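Local coordinates for GTP-binding protein (Thermus thermophilus, PDB 2DBY) that binds GDP, probably also binds and hydrolyses ATP, and is thought to associate with the 70S ribosome and its 50S subunit, at residues 1-14 / 70-82. Numbering follows the deposited sequence.
With GDP (guanosine-5'-diphosphate), chain B; FMT (formic acid), chain E.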
loop_
_atom_site.group_PDB
_atom_site.type_symbol
_atom_site.label_atom_id
_atom_site.label_comp_id
_atom_site.label_asym_id
_atom_site.label_seq_id
_atom_site.Cartn_x
_atom_site.Cartn_y
_atom_site.Cartn_z
HETATM N N MSE A 1 7.163 -0.432 -8.739
HETATM C CA MSE A 1 7.390 -1.013 -7.381
HETATM C C MSE A 1 6.073 -1.079 -6.610
HETATM O O MSE A 1 5.318 -0.090 -6.557
HETATM C CB MSE A 1 8.373 -0.144 -6.580
HETATM C CG MSE A 1 9.793 -0.692 -6.425
HETATM SE SE MSE A 1 10.766 0.356 -5.088
HETATM C CE MSE A 1 10.705 2.062 -6.020
ATOM N N LEU A 2 5.801 -2.240 -6.013
ATOM C CA LEU A 2 4.596 -2.422 -5.204
ATOM C C LEU A 2 4.977 -1.775 -3.868
ATOM O O LEU A 2 5.247 -2.463 -2.875
ATOM C CB LEU A 2 4.321 -3.911 -4.986
ATOM C CG LEU A 2 2.946 -4.148 -4.376
ATOM C CD1 LEU A 2 1.872 -3.571 -5.303
ATOM C CD2 LEU A 2 2.745 -5.623 -4.151
ATOM N N ALA A 3 5.004 -0.447 -3.845
ATOM C CA ALA A 3 5.431 0.256 -2.659
ATOM C C ALA A 3 4.742 1.609 -2.536
ATOM O O ALA A 3 4.172 2.124 -3.504
ATOM C CB ALA A 3 6.956 0.470 -2.703
ATOM N N VAL A 4 4.838 2.179 -1.342
ATOM C CA VAL A 4 4.243 3.484 -1.047
ATOM C C VAL A 4 5.402 4.484 -0.978
ATOM O O VAL A 4 6.362 4.283 -0.225
ATOM C CB VAL A 4 3.528 3.485 0.309
ATOM C CG1 VAL A 4 2.965 4.892 0.618
ATOM C CG2 VAL A 4 2.416 2.424 0.310
ATOM N N GLY A 5 5.311 5.547 -1.765
ATOM C CA GLY A 5 6.361 6.558 -1.761
ATOM C C GLY A 5 5.995 7.653 -0.764
ATOM O O GLY A 5 4.920 8.245 -0.876
ATOM N N ILE A 6 6.867 7.904 0.216
ATOM C CA ILE A 6 6.625 8.929 1.225
ATOM C C ILE A 6 7.245 10.240 0.781
ATOM O O ILE A 6 8.460 10.311 0.523
ATOM C CB ILE A 6 7.220 8.528 2.606
ATOM C CG1 ILE A 6 6.609 7.183 3.037
ATOM C CG2 ILE A 6 6.913 9.645 3.654
ATOM C CD1 ILE A 6 6.942 6.772 4.450
ATOM N N VAL A 7 6.417 11.286 0.690
ATOM C CA VAL A 7 6.919 12.582 0.258
ATOM C C VAL A 7 6.678 13.634 1.311
ATOM O O VAL A 7 5.832 13.462 2.191
ATOM C CB VAL A 7 6.264 13.044 -1.075
ATOM C CG1 VAL A 7 6.392 11.955 -2.116
ATOM C CG2 VAL A 7 4.837 13.394 -0.868
ATOM N N GLY A 8 7.447 14.715 1.249
ATOM C CA GLY A 8 7.237 15.770 2.222
ATOM C C GLY A 8 8.051 16.998 1.872
ATOM O O GLY A 8 9.166 16.868 1.365
ATOM N N LEU A 9 7.499 18.181 2.107
ATOM C CA LEU A 9 8.272 19.382 1.838
ATOM C C LEU A 9 9.160 19.524 3.082
ATOM O O LEU A 9 9.083 18.711 4.002
ATOM C CB LEU A 9 7.336 20.579 1.644
ATOM C CG LEU A 9 6.384 20.457 0.438
ATOM C CD1 LEU A 9 5.719 21.801 0.160
ATOM C CD2 LEU A 9 7.143 19.968 -0.783
ATOM N N PRO A 10 10.037 20.535 3.125
ATOM C CA PRO A 10 10.905 20.695 4.296
ATOM C C PRO A 10 10.296 20.844 5.681
ATOM O O PRO A 10 9.262 21.496 5.889
ATOM C CB PRO A 10 11.751 21.918 3.928
ATOM C CG PRO A 10 11.917 21.738 2.443
ATOM C CD PRO A 10 10.510 21.362 1.996
ATOM N N ASN A 11 10.976 20.229 6.639
ATOM C CA ASN A 11 10.595 20.300 8.042
ATOM C C ASN A 11 9.157 19.938 8.415
ATOM O O ASN A 11 8.455 20.733 9.040
ATOM C CB ASN A 11 10.944 21.706 8.560
ATOM C CG ASN A 11 12.389 22.087 8.240
ATOM O OD1 ASN A 11 12.649 22.985 7.430
ATOM N ND2 ASN A 11 13.336 21.386 8.858
ATOM N N VAL A 12 8.718 18.743 8.030
ATOM C CA VAL A 12 7.373 18.292 8.378
ATOM C C VAL A 12 7.446 17.021 9.236
ATOM O O VAL A 12 6.414 16.468 9.635
ATOM C CB VAL A 12 6.524 18.025 7.121
ATOM C CG1 VAL A 12 6.484 19.306 6.262
ATOM C CG2 VAL A 12 7.115 16.884 6.284
ATOM N N GLY A 13 8.673 16.578 9.521
ATOM C CA GLY A 13 8.867 15.379 10.325
ATOM C C GLY A 13 9.145 14.141 9.514
ATOM O O GLY A 13 9.155 13.025 10.048
ATOM N N LYS A 14 9.377 14.298 8.214
ATOM C CA LYS A 14 9.629 13.115 7.390
ATOM C C LYS A 14 10.905 12.330 7.762
ATOM O O LYS A 14 10.875 11.102 7.815
ATOM C CB LYS A 14 9.676 13.484 5.892
ATOM C CG LYS A 14 9.620 12.280 4.972
ATOM C CD LYS A 14 9.528 12.666 3.500
ATOM C CE LYS A 14 10.812 13.295 3.032
ATOM N NZ LYS A 14 11.098 12.895 1.633
ATOM N N HIS A 70 4.689 -7.903 4.869
ATOM C CA HIS A 70 5.119 -6.537 5.126
ATOM C C HIS A 70 4.632 -5.594 4.028
ATOM O O HIS A 70 4.055 -6.036 3.027
ATOM C CB HIS A 70 6.654 -6.513 5.159
ATOM C CG HIS A 70 7.292 -7.090 3.927
ATOM N ND1 HIS A 70 8.239 -8.091 3.973
ATOM C CD2 HIS A 70 7.116 -6.804 2.615
ATOM C CE1 HIS A 70 8.616 -8.400 2.743
ATOM N NE2 HIS A 70 7.948 -7.634 1.899
ATOM N N VAL A 71 4.867 -4.295 4.240
ATOM C CA VAL A 71 4.506 -3.255 3.276
ATOM C C VAL A 71 5.770 -2.428 3.039
ATOM O O VAL A 71 6.411 -1.983 3.996
ATOM C CB VAL A 71 3.407 -2.325 3.822
ATOM C CG1 VAL A 71 3.091 -1.224 2.775
ATOM C CG2 VAL A 71 2.164 -3.122 4.135
ATOM N N GLU A 72 6.109 -2.222 1.771
ATOM C CA GLU A 72 7.320 -1.480 1.399
ATOM C C GLU A 72 7.067 0.025 1.238
ATOM O O GLU A 72 6.078 0.425 0.637
ATOM C CB GLU A 72 7.857 -2.061 0.090
ATOM C CG GLU A 72 9.162 -1.456 -0.416
ATOM C CD GLU A 72 9.719 -2.245 -1.587
ATOM O OE1 GLU A 72 10.204 -3.366 -1.375
ATOM O OE2 GLU A 72 9.662 -1.750 -2.721
ATOM N N PHE A 73 7.985 0.834 1.775
ATOM C CA PHE A 73 7.890 2.287 1.729
ATOM C C PHE A 73 9.181 2.838 1.149
ATOM O O PHE A 73 10.263 2.324 1.460
ATOM C CB PHE A 73 7.703 2.855 3.142
ATOM C CG PHE A 73 6.329 2.631 3.703
ATOM C CD1 PHE A 73 6.051 1.509 4.488
ATOM C CD2 PHE A 73 5.298 3.520 3.409
ATOM C CE1 PHE A 73 4.757 1.278 4.970
ATOM C CE2 PHE A 73 4.002 3.302 3.883
ATOM C CZ PHE A 73 3.727 2.181 4.662
ATOM N N VAL A 74 9.066 3.881 0.331
ATOM C CA VAL A 74 10.235 4.498 -0.275
ATOM C C VAL A 74 10.325 5.961 0.144
ATOM O O VAL A 74 9.314 6.678 0.105
ATOM C CB VAL A 74 10.116 4.448 -1.802
ATOM C CG1 VAL A 74 11.353 5.086 -2.450
ATOM C CG2 VAL A 74 9.922 3.018 -2.252
ATOM N N ASP A 75 11.509 6.413 0.561
ATOM C CA ASP A 75 11.673 7.810 0.926
ATOM C C ASP A 75 11.904 8.471 -0.419
ATOM O O ASP A 75 12.996 8.328 -0.990
ATOM C CB ASP A 75 12.920 8.029 1.797
ATOM C CG ASP A 75 13.106 9.494 2.206
ATOM O OD1 ASP A 75 12.347 10.364 1.722
ATOM O OD2 ASP A 75 14.018 9.778 3.019
ATOM N N ILE A 76 10.896 9.204 -0.902
ATOM C CA ILE A 76 10.993 9.837 -2.212
ATOM C C ILE A 76 11.891 11.025 -2.102
ATOM O O ILE A 76 11.629 11.976 -1.359
ATOM C CB ILE A 76 9.640 10.287 -2.746
ATOM C CG1 ILE A 76 8.746 9.063 -3.023
ATOM C CG2 ILE A 76 9.854 11.123 -4.028
ATOM C CD1 ILE A 76 9.180 8.196 -4.184
ATOM N N ALA A 77 12.940 10.954 -2.894
ATOM C CA ALA A 77 13.966 11.956 -2.909
ATOM C C ALA A 77 13.837 12.936 -4.059
ATOM O O ALA A 77 13.527 12.536 -5.191
ATOM C CB ALA A 77 15.278 11.265 -2.981
ATOM N N GLY A 78 14.058 14.215 -3.745
ATOM C CA GLY A 78 14.030 15.243 -4.765
ATOM C C GLY A 78 13.382 16.573 -4.467
ATOM O O GLY A 78 12.392 16.675 -3.722
ATOM N N LEU A 79 13.956 17.616 -5.053
ATOM C CA LEU A 79 13.404 18.962 -4.912
ATOM C C LEU A 79 12.066 18.835 -5.666
ATOM O O LEU A 79 12.018 18.201 -6.734
ATOM C CB LEU A 79 14.331 19.995 -5.590
ATOM C CG LEU A 79 13.846 21.455 -5.791
ATOM C CD1 LEU A 79 15.032 22.442 -5.711
ATOM C CD2 LEU A 79 13.129 21.592 -7.154
ATOM N N VAL A 80 10.997 19.412 -5.116
ATOM C CA VAL A 80 9.667 19.294 -5.729
ATOM C C VAL A 80 9.279 20.374 -6.755
ATOM O O VAL A 80 8.974 20.057 -7.921
ATOM C CB VAL A 80 8.556 19.276 -4.640
ATOM C CG1 VAL A 80 7.185 19.084 -5.287
ATOM C CG2 VAL A 80 8.817 18.146 -3.643
ATOM N N LYS A 81 9.285 21.636 -6.329
ATOM C CA LYS A 81 8.858 22.703 -7.208
ATOM C C LYS A 81 9.895 23.231 -8.153
ATOM O O LYS A 81 10.800 23.958 -7.744
ATOM C CB LYS A 81 8.281 23.881 -6.414
ATOM C CG LYS A 81 7.597 24.901 -7.323
ATOM C CD LYS A 81 7.046 26.091 -6.568
ATOM C CE LYS A 81 6.547 27.146 -7.575
ATOM N NZ LYS A 81 6.420 28.514 -6.994
ATOM N N GLY A 82 9.706 22.924 -9.435
ATOM C CA GLY A 82 10.643 23.380 -10.444
ATOM C C GLY A 82 10.222 24.686 -11.115
ATOM O O GLY A 82 9.153 25.242 -10.853
HETATM P PB GDP B . 11.900 16.837 7.551
HETATM O O1B GDP B . 12.538 18.156 7.140
HETATM O O2B GDP B . 10.434 16.652 6.881
HETATM O O3B GDP B . 12.800 15.606 7.636
HETATM O O3A GDP B . 11.520 17.115 9.120
HETATM P PA GDP B . 12.218 16.563 10.467
HETATM O O1A GDP B . 12.157 15.097 10.501
HETATM O O2A GDP B . 13.752 17.047 10.531
HETATM O "O5'" GDP B . 11.404 17.148 11.734
HETATM C "C5'" GDP B . 11.507 18.576 11.748
HETATM C "C4'" GDP B . 11.378 19.070 13.211
HETATM O "O4'" GDP B . 10.079 18.694 13.820
HETATM C "C3'" GDP B . 12.406 18.488 14.171
HETATM O "O3'" GDP B . 13.199 19.197 15.122
HETATM C "C2'" GDP B . 11.701 17.203 14.680
HETATM O "O2'" GDP B . 12.246 16.926 15.992
HETATM C "C1'" GDP B . 10.314 17.762 14.962
HETATM N N9 GDP B . 9.243 16.724 14.932
HETATM C C8 GDP B . 9.024 15.786 13.941
HETATM N N7 GDP B . 7.992 15.042 14.234
HETATM C C5 GDP B . 7.479 15.447 15.427
HETATM C C6 GDP B . 6.371 15.028 16.239
HETATM O O6 GDP B . 5.669 14.112 15.882
HETATM N N1 GDP B . 6.125 15.685 17.430
HETATM C C2 GDP B . 6.934 16.732 17.830
HETATM N N2 GDP B . 6.669 17.370 19.015
HETATM N N3 GDP B . 7.971 17.136 17.082
HETATM C C4 GDP B . 8.275 16.531 15.892
HETATM C C FMT E . 8.403 -9.181 7.279
HETATM O O1 FMT E . 9.046 -9.406 6.283
HETATM O O2 FMT E . 8.876 -9.542 8.471
HETATM O O HOH W 1 4.607 -3.412 -0.364
#
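Val4 and Ile6 flank one side of the Phe73 ring where strand 3-7 runs parallel to strand 70-75. Val4 lies alongside the phenyl, its CB 3.6 Å from Phe73 CD2, while Ile6 slants across and brings CD1 to 3.8 Å from that same ring carbon. Four backbone bonds tie the strands in parallel register: Val4 N to Glu72 O, Val74 N to Val4 O, Ile6 N to Val74 O (2.7 Å, 168° at the hydrogen) and Ile76 N to Ile6 O. On the other face Gly5 lets Ile76 settle over its backbone, with Ile76 CG1 3.7 Å from Gly5 CA; Val7 CG1 lies beside Ile76 CB, and Phe93 of helix 91-98 touches both Val7 and Ile76. Packing slackens toward the N-terminus. There a water bridges Leu2 O and Glu72 N, and the exposed selenomethionine Met1 crosses Glu72 at about a right angle, its SE 3.4 Å from Glu72 OE2. Past the strands the apolar contact thins to Leu9 CD2 against Val80 CG2, at 3.8 Å.

Beyond the end of strand 3-7 the phosphate-binding loop wraps the GDP beta-phosphate, with Val12 N and Lys14 N both donating to O2B. CG of Lys14 stands anti to the backbone N (chi1 -167°), and bends farther along the chain carry NZ back to Asp75, whose OD1 it meets at 2.8 Å nearly along the C-O axis. With an alanine in place of Lys14, the Asp75 carboxylate is likely to be left without its cationic mate. In this GDP state the P-loop lysine gives its amine to the end of strand 70-75 rather than to the beta-phosphate, an ion pair that probably couples the nucleotide loop to the chain leading into 76-82.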